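Local coordinates for GTPase activator-like protein (Chaetomium thermophilum, PDB 5HIU) that forms the N-terminal, all-helical part of a TSC2 protein that, as a whole, probably acts as a GTPase activator, at residues 269-272 with 273-277; 452-455 with 456-460; 130-133 with 134-137; 61-64 with 65-68; 149-152 with 153-157. One frame throughout, in Å; residues are numbered along the deposited sequence.

Contact 1. Residues 269-272 with 273-277; sequences AWHT and ISIIC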
loop_
_atom_site.group_PDB
_atom_site.type_symbol
_atom_site.label_atom_id
_atom_site.label_comp_id
_atom_site.label_asym_id
_atom_site.label_seq_id
_atom_site.Cartn_x
_atom_site.Cartn_y
_atom_site.Cartn_z
ATOM N N ALA A 269 0.685 -7.889 -1.750
ATOM C CA ALA A 269 1.042 -7.540 -0.374
ATOM C C ALA A 269 2.210 -8.387 0.126
ATOM O O ALA A 269 3.055 -7.928 0.894
ATOM C CB ALA A 269 -0.167 -7.724 0.561
ATOM N N TRP A 270 2.266 -9.649 -0.261
ATOM C CA TRP A 270 3.329 -10.456 0.277
ATOM C C TRP A 270 4.628 -9.911 -0.297
ATOM O O TRP A 270 5.647 -9.787 0.401
ATOM C CB TRP A 270 3.155 -11.937 -0.037
ATOM C CG TRP A 270 4.403 -12.622 0.242
ATOM C CD1 TRP A 270 5.254 -13.153 -0.657
ATOM C CD2 TRP A 270 5.020 -12.743 1.515
ATOM N NE1 TRP A 270 6.368 -13.631 -0.020
ATOM C CE2 TRP A 270 6.253 -13.377 1.319
ATOM C CE3 TRP A 270 4.655 -12.364 2.805
ATOM C CZ2 TRP A 270 7.113 -13.668 2.364
ATOM C CZ3 TRP A 270 5.518 -12.640 3.845
ATOM C CH2 TRP A 270 6.721 -13.299 3.624
ATOM N N HIS A 271 4.585 -9.538 -1.572
ATOM C CA HIS A 271 5.786 -9.011 -2.229
ATOM C C HIS A 271 6.322 -7.823 -1.444
ATOM O O HIS A 271 7.503 -7.732 -1.088
ATOM C CB HIS A 271 5.467 -8.621 -3.659
ATOM C CG HIS A 271 6.680 -8.404 -4.490
ATOM N ND1 HIS A 271 7.329 -7.187 -4.555
ATOM C CD2 HIS A 271 7.383 -9.251 -5.275
ATOM C CE1 HIS A 271 8.373 -7.290 -5.352
ATOM N NE2 HIS A 271 8.426 -8.531 -5.805
ATOM N N THR A 272 5.424 -6.918 -1.119
ATOM C CA THR A 272 5.815 -5.746 -0.371
ATOM C C THR A 272 6.259 -6.121 1.035
ATOM O O THR A 272 7.244 -5.575 1.534
ATOM C CB THR A 272 4.691 -4.694 -0.381
ATOM O OG1 THR A 272 4.337 -4.409 -1.744
ATOM C CG2 THR A 272 5.142 -3.430 0.263
ATOM N N ILE A 273 5.568 -7.059 1.672
ATOM C CA ILE A 273 5.959 -7.451 3.020
ATOM C C ILE A 273 7.316 -8.149 2.952
ATOM O O ILE A 273 8.106 -8.028 3.899
ATOM C CB ILE A 273 4.893 -8.339 3.708
ATOM C CG1 ILE A 273 3.670 -7.510 4.079
ATOM C CG2 ILE A 273 5.415 -8.972 4.994
ATOM C CD1 ILE A 273 2.445 -8.364 4.334
ATOM N N SER A 274 7.601 -8.869 1.854
ATOM C CA SER A 274 8.853 -9.612 1.789
ATOM C C SER A 274 10.000 -8.633 1.780
ATOM O O SER A 274 10.970 -8.784 2.539
ATOM C CB SER A 274 8.930 -10.558 0.588
ATOM O OG SER A 274 8.504 -9.914 -0.595
ATOM N N ILE A 275 9.873 -7.604 0.946
ATOM C CA ILE A 275 10.900 -6.577 0.866
ATOM C C ILE A 275 11.170 -6.069 2.274
ATOM O O ILE A 275 12.307 -6.096 2.739
ATOM C CB ILE A 275 10.478 -5.430 -0.063
ATOM C CG1 ILE A 275 10.518 -5.911 -1.517
ATOM C CG2 ILE A 275 11.388 -4.234 0.125
ATOM C CD1 ILE A 275 9.604 -5.161 -2.467
ATOM N N ILE A 276 10.124 -5.644 2.969
ATOM C CA ILE A 276 10.291 -5.102 4.317
ATOM C C ILE A 276 10.997 -6.105 5.252
ATOM O O ILE A 276 11.848 -5.727 6.081
ATOM C CB ILE A 276 8.938 -4.699 4.935
ATOM C CG1 ILE A 276 8.283 -3.604 4.103
ATOM C CG2 ILE A 276 9.126 -4.213 6.371
ATOM C CD1 ILE A 276 6.828 -3.367 4.426
ATOM N N CYS A 277 10.624 -7.375 5.122
ATOM C CA CYS A 277 11.165 -8.426 5.980
ATOM C C CYS A 277 12.659 -8.644 5.766
ATOM O O CYS A 277 13.403 -8.865 6.726
ATOM C CB CYS A 277 10.410 -9.729 5.761
ATOM S SG CYS A 277 8.906 -9.779 6.751
#
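The W270 indole carries S274 over one face, with S274 CB 3.8 Å above the ring plane and displaced toward the rim. I273 reaches the same ring obliquely, W270 CZ3 lying 3.8 Å from I273 CG2, and the two side chains cross at about a right angle. The W270 torsion places CG anti to the backbone N (chi1 166°), which lays the indole forward over the following turn, against I273 and S274. K321 adds a cation-pi contact, and Y331 touches both W270 and S274. The H271 imidazole is approached obliquely by the end of I275, with H271 ND1 3.7 Å from I275 CD1. I275 N donates to H271 O at 3.1 Å, a nearly straight bond at 168°. The S274 hydroxyl also donates to H271 O, but the 2.5 Å between S274 OG and H271 O is so short that the exact length is doubtful. T272 touches helix 224-240, I273 and I276 touch helix 245-261, and I276 and C277 meet helix 281-294. The arrangement is that of a helix with one side packed between its neighbours in an elongated, solenoid-like helical array, its own side chains meeting through i to i+3 and i to i+4 packing.

Contact 2. Residues 452-455 with 456-460; sequences MKFL and IRVQH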
loop_
_atom_site.group_PDB
_atom_site.type_symbol
_atom_site.label_atom_id
_atom_site.label_comp_id
_atom_site.label_asym_id
_atom_site.label_seq_id
_atom_site.Cartn_x
_atom_site.Cartn_y
_atom_site.Cartn_z
ATOM N N MET A 452 4.050 -38.643 20.699
ATOM C CA MET A 452 3.154 -39.710 21.103
ATOM C C MET A 452 2.078 -39.263 22.079
ATOM O O MET A 452 0.914 -39.627 21.920
ATOM C CB MET A 452 3.970 -40.853 21.679
ATOM C CG MET A 452 4.485 -41.790 20.602
ATOM S SD MET A 452 3.332 -43.159 20.332
ATOM C CE MET A 452 3.432 -43.373 18.564
ATOM N N LYS A 453 2.457 -38.478 23.081
ATOM C CA LYS A 453 1.486 -37.964 24.041
ATOM C C LYS A 453 0.410 -37.145 23.333
ATOM O O LYS A 453 -0.785 -37.284 23.632
ATOM C CB LYS A 453 2.180 -37.130 25.111
ATOM C CG LYS A 453 2.999 -37.971 26.072
ATOM C CD LYS A 453 3.805 -37.105 27.022
ATOM C CE LYS A 453 4.782 -37.937 27.841
ATOM N NZ LYS A 453 5.608 -37.084 28.743
ATOM N N PHE A 454 0.839 -36.317 22.379
ATOM C CA PHE A 454 -0.083 -35.510 21.586
ATOM C C PHE A 454 -1.129 -36.358 20.845
ATOM O O PHE A 454 -2.320 -36.053 20.903
ATOM C CB PHE A 454 0.672 -34.598 20.600
ATOM C CG PHE A 454 -0.198 -34.066 19.497
ATOM C CD1 PHE A 454 -1.058 -33.005 19.721
ATOM C CD2 PHE A 454 -0.191 -34.657 18.245
ATOM C CE1 PHE A 454 -1.879 -32.532 18.713
ATOM C CE2 PHE A 454 -1.008 -34.187 17.234
ATOM C CZ PHE A 454 -1.853 -33.126 17.468
ATOM N N LEU A 455 -0.697 -37.409 20.149
ATOM C CA LEU A 455 -1.635 -38.272 19.418
ATOM C C LEU A 455 -2.652 -38.953 20.344
ATOM O O LEU A 455 -3.798 -39.187 19.951
ATOM C CB LEU A 455 -0.889 -39.340 18.621
ATOM C CG LEU A 455 -0.137 -38.881 17.367
ATOM C CD1 LEU A 455 1.254 -39.489 17.336
ATOM C CD2 LEU A 455 -0.890 -39.220 16.087
ATOM N N ILE A 456 -2.237 -39.275 21.567
ATOM C CA ILE A 456 -3.150 -39.862 22.536
ATOM C C ILE A 456 -4.232 -38.854 22.920
ATOM O O ILE A 456 -5.393 -39.231 23.058
ATOM C CB ILE A 456 -2.412 -40.381 23.794
ATOM C CG1 ILE A 456 -1.560 -41.611 23.442
ATOM C CG2 ILE A 456 -3.401 -40.736 24.894
ATOM C CD1 ILE A 456 -0.500 -41.954 24.471
ATOM N N ARG A 457 -3.858 -37.584 23.087
ATOM C CA ARG A 457 -4.842 -36.521 23.370
ATOM C C ARG A 457 -5.889 -36.417 22.259
ATOM O O ARG A 457 -7.080 -36.254 22.522
ATOM C CB ARG A 457 -4.173 -35.149 23.508
ATOM C CG ARG A 457 -3.187 -34.993 24.657
ATOM C CD ARG A 457 -2.315 -33.756 24.446
ATOM N NE ARG A 457 -1.078 -33.789 25.232
ATOM C CZ ARG A 457 -0.030 -32.974 25.057
ATOM N NH1 ARG A 457 -0.032 -32.030 24.115
ATOM N NH2 ARG A 457 1.036 -33.109 25.839
ATOM N N VAL A 458 -5.426 -36.514 21.019
ATOM C CA VAL A 458 -6.225 -36.144 19.856
ATOM C C VAL A 458 -7.068 -37.289 19.304
ATOM O O VAL A 458 -8.178 -37.057 18.837
ATOM C CB VAL A 458 -5.321 -35.537 18.757
ATOM C CG1 VAL A 458 -6.067 -35.392 17.440
ATOM C CG2 VAL A 458 -4.778 -34.192 19.220
ATOM N N GLN A 459 -6.554 -38.514 19.326
ATOM C CA GLN A 459 -7.416 -39.666 19.047
ATOM C C GLN A 459 -8.687 -39.513 19.874
ATOM O O GLN A 459 -9.801 -39.474 19.339
ATOM C CB GLN A 459 -6.753 -40.987 19.448
ATOM C CG GLN A 459 -5.696 -41.517 18.502
ATOM C CD GLN A 459 -5.308 -42.954 18.832
ATOM O OE1 GLN A 459 -5.617 -43.478 19.911
ATOM N NE2 GLN A 459 -4.635 -43.601 17.896
ATOM N N HIS A 460 -8.485 -39.425 21.187
ATOM C CA HIS A 460 -9.559 -39.229 22.146
ATOM C C HIS A 460 -9.757 -37.735 22.401
ATOM O O HIS A 460 -9.772 -36.928 21.467
ATOM C CB HIS A 460 -9.224 -39.954 23.446
ATOM C CG HIS A 460 -8.950 -41.414 23.265
ATOM N ND1 HIS A 460 -9.955 -42.349 23.143
ATOM C CD2 HIS A 460 -7.784 -42.101 23.184
ATOM C CE1 HIS A 460 -9.423 -43.551 23.002
ATOM N NE2 HIS A 460 -8.107 -43.427 23.021
#
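Backbone bonds of the i to i+4 kind run from I456, R457, V458 and Q459 back to M452, K453, F454 and L455, the straightest joining Q459 N to L455 O at 2.9 Å and 171°. V458 N adds a weak bond to L455 O, so that this carbonyl is shared between two amides near the close of helix 448-459. Among the side chains, F454 and V458 make the apolar contact: one methyl of V458 meets the ring obliquely, with F454 CE1 3.4 Å from V458 CG2, and F454 CZ only a little farther from the same methyl at 3.6 Å. A chi1 of 163° swings the F454 ring away from its own amide N and toward the next turn. Both residues touch I431 of helix 423-441, and F454 also stacks on F386. R457 runs the other way. Its chain is extended from CG to NE and lies back along the preceding turn, one face of the guanidinium being turned to the backbone, with F454 N 4.3 Å above its plane. The far end of R457 makes a salt bridge with E383, so the charge ties this turn to helix 383-391; K453 NZ stays 6.7 Å from R457 NH2. Such a division is typical of an amphipathic terminal helix in a helical array: F454, L455 and V458 face the neighbouring helices, while R457 lies along the flank and reaches E383.

Contact 3. Residues 130-133 with 134-137; sequences RNIA and GFYY
F135 has its CG wedged between backbone N and carbonyl carbon (chi1 43°), and this brings the phenyl ring against I132; the chi1 of I132 itself, 71°, places CG1 near Y136. I132 O sits 3.7 Å above the centre of the F135 ring, while I132 CB packs 3.8 Å from F135 CE2. A133 packs on a face of the Y136 ring: A133 CA lies 3.7 Å from the centroid of the Y136 ring, 23° off the ring normal, a CH-pi contact. A133 CB reaches the phenol end, 3.6 Å from Y136 CZ. I132 O also lies over a face of the Y136 ring, offset toward its rim, and accepts F135 N at 3.1 Å, the donor approaching from above the carbonyl plane. Just upstream, N131 OD1 accepts A133 N at 2.9 Å, closing an Asx turn. G134 adopts a positive phi, at which a side chain would run into the preceding carbonyl. From helix 96-107, R99 and S100 bind A133 O and G134 O, while F103 stacks on F135. Together these features make an Asx turn leading into a type II beta turn with glycine at its third position, here within the connection between helices 115-126 and 139-163.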
loop_
_atom_site.group_PDB
_atom_site.type_symbol
_atom_site.label_atom_id
_atom_site.label_comp_id
_atom_site.label_asym_id
_atom_site.label_seq_id
_atom_site.Cartn_x
_atom_site.Cartn_y
_atom_site.Cartn_z
ATOM N N ARG A 130 10.201 12.357 -12.815
ATOM C CA ARG A 130 11.637 12.208 -12.988
ATOM C C ARG A 130 12.370 13.449 -12.611
ATOM O O ARG A 130 13.430 13.364 -12.027
ATOM C CB ARG A 130 11.970 11.881 -14.439
ATOM C CG ARG A 130 11.523 10.489 -14.836
ATOM C CD ARG A 130 11.808 10.207 -16.297
ATOM N NE ARG A 130 11.366 8.874 -16.684
ATOM C CZ ARG A 130 12.122 7.775 -16.669
ATOM N NH1 ARG A 130 13.403 7.794 -16.296
ATOM N NH2 ARG A 130 11.579 6.626 -17.036
ATOM N N ASN A 131 11.812 14.605 -12.961
ATOM C CA ASN A 131 12.485 15.892 -12.782
ATOM C C ASN A 131 11.637 16.857 -11.982
ATOM O O ASN A 131 10.577 17.238 -12.408
ATOM C CB ASN A 131 12.812 16.516 -14.130
ATOM C CG ASN A 131 13.481 17.879 -13.999
ATOM O OD1 ASN A 131 13.933 18.278 -12.922
ATOM N ND2 ASN A 131 13.544 18.600 -15.100
ATOM N N ILE A 132 12.124 17.235 -10.812
ATOM C CA ILE A 132 11.424 18.151 -9.932
ATOM C C ILE A 132 12.332 19.327 -9.541
ATOM O O ILE A 132 12.127 19.981 -8.496
ATOM C CB ILE A 132 10.902 17.421 -8.682
ATOM C CG1 ILE A 132 12.027 17.019 -7.725
ATOM C CG2 ILE A 132 10.131 16.192 -9.110
ATOM C CD1 ILE A 132 11.546 16.725 -6.315
ATOM N N ALA A 133 13.325 19.587 -10.387
ATOM C CA ALA A 133 14.172 20.740 -10.214
ATOM C C ALA A 133 13.335 22.021 -10.297
ATOM O O ALA A 133 12.479 22.189 -11.213
ATOM C CB ALA A 133 15.265 20.753 -11.263
ATOM N N GLY A 134 13.572 22.896 -9.315
ATOM C CA GLY A 134 12.802 24.122 -9.151
ATOM C C GLY A 134 11.809 24.068 -8.007
ATOM O O GLY A 134 11.347 25.111 -7.514
ATOM N N PHE A 135 11.439 22.853 -7.631
ATOM C CA PHE A 135 10.495 22.614 -6.550
ATOM C C PHE A 135 10.851 21.295 -5.840
ATOM O O PHE A 135 9.999 20.637 -5.258
ATOM C CB PHE A 135 9.048 22.636 -7.088
ATOM C CG PHE A 135 8.871 21.905 -8.396
ATOM C CD1 PHE A 135 9.255 22.486 -9.597
ATOM C CD2 PHE A 135 8.323 20.637 -8.427
ATOM C CE1 PHE A 135 9.110 21.813 -10.804
ATOM C CE2 PHE A 135 8.174 19.953 -9.629
ATOM C CZ PHE A 135 8.564 20.542 -10.820
ATOM N N TYR A 136 12.135 20.937 -5.882
ATOM C CA TYR A 136 12.714 19.872 -5.056
ATOM C C TYR A 136 11.998 19.690 -3.721
ATOM O O TYR A 136 11.525 18.600 -3.389
ATOM C CB TYR A 136 14.174 20.203 -4.759
ATOM C CG TYR A 136 15.087 20.140 -5.955
ATOM C CD1 TYR A 136 15.444 18.921 -6.505
ATOM C CD2 TYR A 136 15.617 21.292 -6.519
ATOM C CE1 TYR A 136 16.294 18.844 -7.592
ATOM C CE2 TYR A 136 16.466 21.224 -7.606
ATOM C CZ TYR A 136 16.799 19.991 -8.128
ATOM O OH TYR A 136 17.631 19.900 -9.205
ATOM N N TYR A 137 11.891 20.781 -2.979
ATOM C CA TYR A 137 11.439 20.715 -1.612
ATOM C C TYR A 137 9.960 20.957 -1.445
ATOM O O TYR A 137 9.445 20.774 -0.350
ATOM C CB TYR A 137 12.288 21.661 -0.752
ATOM C CG TYR A 137 13.615 20.998 -0.476
ATOM C CD1 TYR A 137 13.679 19.909 0.385
ATOM C CD2 TYR A 137 14.777 21.384 -1.139
ATOM C CE1 TYR A 137 14.861 19.241 0.616
ATOM C CE2 TYR A 137 15.969 20.721 -0.914
ATOM C CZ TYR A 137 16.003 19.642 -0.028
ATOM O OH TYR A 137 17.161 18.944 0.247
#

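Contact 4. Residues 61-64 with 65-68; sequences IWHA and AKDM
W62 O is gripped by two amides of the following turn: K66 N at 2.9 Å, nearly along the C=O axis, and A65 N at 3.1 Å, which lies well above the carbonyl plane. A65 N also donates to I61 O, at 3.3 Å, so its single N-H is divided between two carbonyls and neither bond is straight. Further along, M68 N bonds to A65 O at 2.8 Å, another i to i+3 bond. Around this changing backbone the K66 side chain lies across two aromatic groups. Its first torsion holds CG between the backbone N and the carbonyl carbon (chi1 60°), swinging the chain back over the helix. K66 CD then lies 3.7 Å from W62 CD1, crossing the indole at about a right angle, and K66 CE comes 3.7 Å from H63 ND1. These are methylene contacts, leaving the ammonium end to a long, weak ion pair with E101. D67 is held from outside by a salt bridge to R39 of helix 36-52. W62 packs on helix 75-89 and meets Y102, while A64 touches helix 22-33. The pattern is characteristic of an alpha helix running out into 3-10 bonding, with a lysine chain laid over the last turn, in an elongated helical array.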
loop_
_atom_site.group_PDB
_atom_site.type_symbol
_atom_site.label_atom_id
_atom_site.label_comp_id
_atom_site.label_asym_id
_atom_site.label_seq_id
_atom_site.Cartn_x
_atom_site.Cartn_y
_atom_site.Cartn_z
ATOM N N ILE A 61 4.786 33.361 -23.454
ATOM C CA ILE A 61 3.494 32.720 -23.624
ATOM C C ILE A 61 2.937 32.296 -22.254
ATOM O O ILE A 61 1.752 32.446 -21.983
ATOM C CB ILE A 61 3.598 31.514 -24.586
ATOM C CG1 ILE A 61 3.941 31.974 -26.008
ATOM C CG2 ILE A 61 2.299 30.732 -24.617
ATOM C CD1 ILE A 61 4.461 30.879 -26.918
ATOM N N TRP A 62 3.790 31.757 -21.387
ATOM C CA TRP A 62 3.338 31.329 -20.080
ATOM C C TRP A 62 2.743 32.516 -19.359
ATOM O O TRP A 62 1.629 32.444 -18.851
ATOM C CB TRP A 62 4.484 30.746 -19.259
ATOM C CG TRP A 62 4.038 30.271 -17.917
ATOM C CD1 TRP A 62 3.962 31.004 -16.764
ATOM C CD2 TRP A 62 3.584 28.953 -17.584
ATOM N NE1 TRP A 62 3.494 30.220 -15.732
ATOM C CE2 TRP A 62 3.241 28.960 -16.213
ATOM C CE3 TRP A 62 3.439 27.765 -18.311
ATOM C CZ2 TRP A 62 2.769 27.825 -15.557
ATOM C CZ3 TRP A 62 2.960 26.633 -17.654
ATOM C CH2 TRP A 62 2.645 26.675 -16.283
ATOM N N HIS A 63 3.484 33.619 -19.340
ATOM C CA HIS A 63 3.081 34.772 -18.560
ATOM C C HIS A 63 1.840 35.409 -19.133
ATOM O O HIS A 63 0.939 35.844 -18.400
ATOM C CB HIS A 63 4.180 35.810 -18.539
ATOM C CG HIS A 63 5.471 35.310 -18.003
ATOM N ND1 HIS A 63 5.554 34.281 -17.091
ATOM C CD2 HIS A 63 6.738 35.715 -18.235
ATOM C CE1 HIS A 63 6.823 34.059 -16.800
ATOM N NE2 HIS A 63 7.560 34.921 -17.477
ATOM N N ALA A 64 1.792 35.474 -20.455
ATOM C CA ALA A 64 0.611 35.993 -21.109
ATOM C C ALA A 64 -0.663 35.321 -20.565
ATOM O O ALA A 64 -1.649 35.997 -20.312
ATOM C CB ALA A 64 0.726 35.801 -22.614
ATOM N N ALA A 65 -0.609 34.001 -20.350
ATOM C CA ALA A 65 -1.801 33.165 -20.146
ATOM C C ALA A 65 -2.115 32.784 -18.719
ATOM O O ALA A 65 -3.262 32.484 -18.433
ATOM C CB ALA A 65 -1.665 31.890 -20.962
ATOM N N LYS A 66 -1.111 32.746 -17.840
ATOM C CA LYS A 66 -1.282 32.157 -16.505
ATOM C C LYS A 66 -2.455 32.686 -15.682
ATOM O O LYS A 66 -3.038 31.945 -14.886
ATOM C CB LYS A 66 0.002 32.236 -15.688
ATOM C CG LYS A 66 0.534 33.634 -15.429
ATOM C CD LYS A 66 1.997 33.546 -15.019
ATOM C CE LYS A 66 2.667 34.896 -14.922
ATOM N NZ LYS A 66 2.948 35.246 -13.507
ATOM N N ASP A 67 -2.817 33.949 -15.883
ATOM C CA ASP A 67 -3.973 34.543 -15.188
ATOM C C ASP A 67 -5.305 33.915 -15.579
ATOM O O ASP A 67 -6.226 33.892 -14.768
ATOM C CB ASP A 67 -4.036 36.048 -15.430
ATOM C CG ASP A 67 -4.329 36.387 -16.864
ATOM O OD1 ASP A 67 -5.514 36.446 -17.242
ATOM O OD2 ASP A 67 -3.371 36.580 -17.632
ATOM N N MET A 68 -5.403 33.392 -16.803
ATOM C CA MET A 68 -6.647 32.783 -17.303
ATOM C C MET A 68 -7.049 31.487 -16.563
ATOM O O MET A 68 -8.194 31.050 -16.662
ATOM C CB MET A 68 -6.534 32.489 -18.801
ATOM C CG MET A 68 -6.288 33.713 -19.658
ATOM S SD MET A 68 -5.972 33.356 -21.396
ATOM C CE MET A 68 -7.629 32.906 -21.926
#

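Contact 5. Residues 149-152 with 153-157; sequences QAYR and AARDA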
loop_
_atom_site.group_PDB
_atom_site.type_symbol
_atom_site.label_atom_id
_atom_site.label_comp_id
_atom_site.label_asym_id
_atom_site.label_seq_id
_atom_site.Cartn_x
_atom_site.Cartn_y
_atom_site.Cartn_z
ATOM N N GLN A 149 -7.067 15.461 -1.099
ATOM C CA GLN A 149 -8.066 16.004 -1.996
ATOM C C GLN A 149 -8.591 14.904 -2.883
ATOM O O GLN A 149 -9.809 14.687 -2.944
ATOM C CB GLN A 149 -7.479 17.088 -2.890
ATOM C CG GLN A 149 -7.371 18.470 -2.265
ATOM C CD GLN A 149 -6.957 19.535 -3.281
ATOM O OE1 GLN A 149 -7.167 19.391 -4.508
ATOM N NE2 GLN A 149 -6.357 20.614 -2.778
ATOM N N ALA A 150 -7.683 14.199 -3.561
ATOM C CA ALA A 150 -8.104 13.319 -4.656
ATOM C C ALA A 150 -8.928 12.167 -4.127
ATOM O O ALA A 150 -9.990 11.835 -4.660
ATOM C CB ALA A 150 -6.923 12.800 -5.447
ATOM N N TYR A 151 -8.451 11.570 -3.054
ATOM C CA TYR A 151 -9.206 10.515 -2.437
ATOM C C TYR A 151 -10.594 11.014 -1.986
ATOM O O TYR A 151 -11.608 10.445 -2.390
ATOM C CB TYR A 151 -8.452 9.896 -1.271
ATOM C CG TYR A 151 -9.329 8.892 -0.615
ATOM C CD1 TYR A 151 -9.671 7.730 -1.285
ATOM C CD2 TYR A 151 -9.881 9.129 0.634
ATOM C CE1 TYR A 151 -10.493 6.796 -0.712
ATOM C CE2 TYR A 151 -10.715 8.199 1.224
ATOM C CZ TYR A 151 -11.013 7.033 0.546
ATOM O OH TYR A 151 -11.857 6.113 1.108
ATOM N N ARG A 152 -10.628 12.079 -1.182
ATOM C CA ARG A 152 -11.899 12.688 -0.730
ATOM C C ARG A 152 -12.914 12.801 -1.869
ATOM O O ARG A 152 -14.072 12.412 -1.715
ATOM C CB ARG A 152 -11.660 14.071 -0.116
ATOM C CG ARG A 152 -12.825 14.596 0.714
ATOM C CD ARG A 152 -12.377 15.591 1.780
ATOM N NE ARG A 152 -11.413 14.987 2.712
ATOM C CZ ARG A 152 -11.638 14.683 3.994
ATOM N NH1 ARG A 152 -12.808 14.935 4.573
ATOM N NH2 ARG A 152 -10.663 14.131 4.718
ATOM N N ALA A 153 -12.460 13.298 -3.019
ATOM C CA ALA A 153 -13.338 13.488 -4.170
ATOM C C ALA A 153 -13.744 12.182 -4.841
ATOM O O ALA A 153 -14.776 12.116 -5.504
ATOM C CB ALA A 153 -12.694 14.416 -5.187
ATOM N N ALA A 154 -12.947 11.135 -4.699
ATOM C CA ALA A 154 -13.355 9.859 -5.277
ATOM C C ALA A 154 -14.388 9.216 -4.394
ATOM O O ALA A 154 -15.353 8.658 -4.889
ATOM C CB ALA A 154 -12.169 8.934 -5.469
ATOM N N ARG A 155 -14.198 9.320 -3.086
ATOM C CA ARG A 155 -15.075 8.638 -2.154
ATOM C C ARG A 155 -16.470 9.209 -2.265
ATOM O O ARG A 155 -17.467 8.475 -2.213
ATOM C CB ARG A 155 -14.564 8.742 -0.713
ATOM C CG ARG A 155 -15.184 9.839 0.131
ATOM C CD ARG A 155 -14.700 9.693 1.552
ATOM N NE ARG A 155 -14.969 10.871 2.365
ATOM C CZ ARG A 155 -14.411 11.105 3.553
ATOM N NH1 ARG A 155 -13.530 10.250 4.078
ATOM N NH2 ARG A 155 -14.732 12.207 4.218
ATOM N N ASP A 156 -16.529 10.524 -2.410
ATOM C CA ASP A 156 -17.799 11.203 -2.512
ATOM C C ASP A 156 -18.513 10.742 -3.784
ATOM O O ASP A 156 -19.640 10.245 -3.704
ATOM C CB ASP A 156 -17.599 12.722 -2.456
ATOM C CG ASP A 156 -17.061 13.203 -1.094
ATOM O OD1 ASP A 156 -16.885 12.380 -0.165
ATOM O OD2 ASP A 156 -16.804 14.414 -0.952
ATOM N N ALA A 157 -17.853 10.843 -4.937
ATOM C CA ALA A 157 -18.421 10.355 -6.207
ATOM C C ALA A 157 -19.007 8.962 -6.066
ATOM O O ALA A 157 -20.115 8.692 -6.535
ATOM C CB ALA A 157 -17.366 10.345 -7.297
#
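Backbone hydrogen bonds between Q149-R152 and A153-D156 supply the framework. Y151 O accepts R155 N at 2.9 Å and, more weakly, A154 N; R152 O accepts D156 N at 3.2 Å. Apolar contact is modest and comes mainly from Y151. With a chi1 of 176° the ring leans forward over the next turn, where R155 CB lies over one face, 4.1 Å from Y151 CZ; the Y151 hydroxyl makes a weak bond to L220 O. A150 and A154 turn small methyl groups toward helix 179-198, where A150 meets L187 and A154 meets L184. Charged groups account for the rest. R152 and R155 run side by side in the same direction, their guanidinium planes 56° apart, and R152 NH1 comes within 3.4 Å of R155 NH2. D156 answers one of them: its OD1 lies in the plane of the R155 guanidinium, at the edge, and forms a salt bridge with R155 NE at 3.5 Å. R152 NE remains 6.5 Å from D156 OD2. The chemistry implies two unlike sides to helix 139-163. The alanines present only methyl groups to helix 179-198, whereas the adjacent arginines would concentrate positive charge on the more exposed flank, a charge that D156 probably offsets only in part.

In the fold
All five contacts belong to one elongated, strand-free helical chain, and along the sequence they follow the order 4, 3, 5, 1, 2. Their spacing traces that elongation: the centres of contacts 4 and 2 are about 82 Å apart, on opposite sides of the chain's centre, whereas the centre of contact 1 lies only about 11 Å from it. Contacts 3 and 4 are the nearest pair, with centres about 22 Å apart and both against helix 96-107. Helix 179-198 likewise touches contacts 3 and 5, and the loop of contact 3 leads into the helix bearing contact 5. No two contacts touch, and no ligand or active site is involved, the GTPase-activating domain of TSC2 lying elsewhere in the protein.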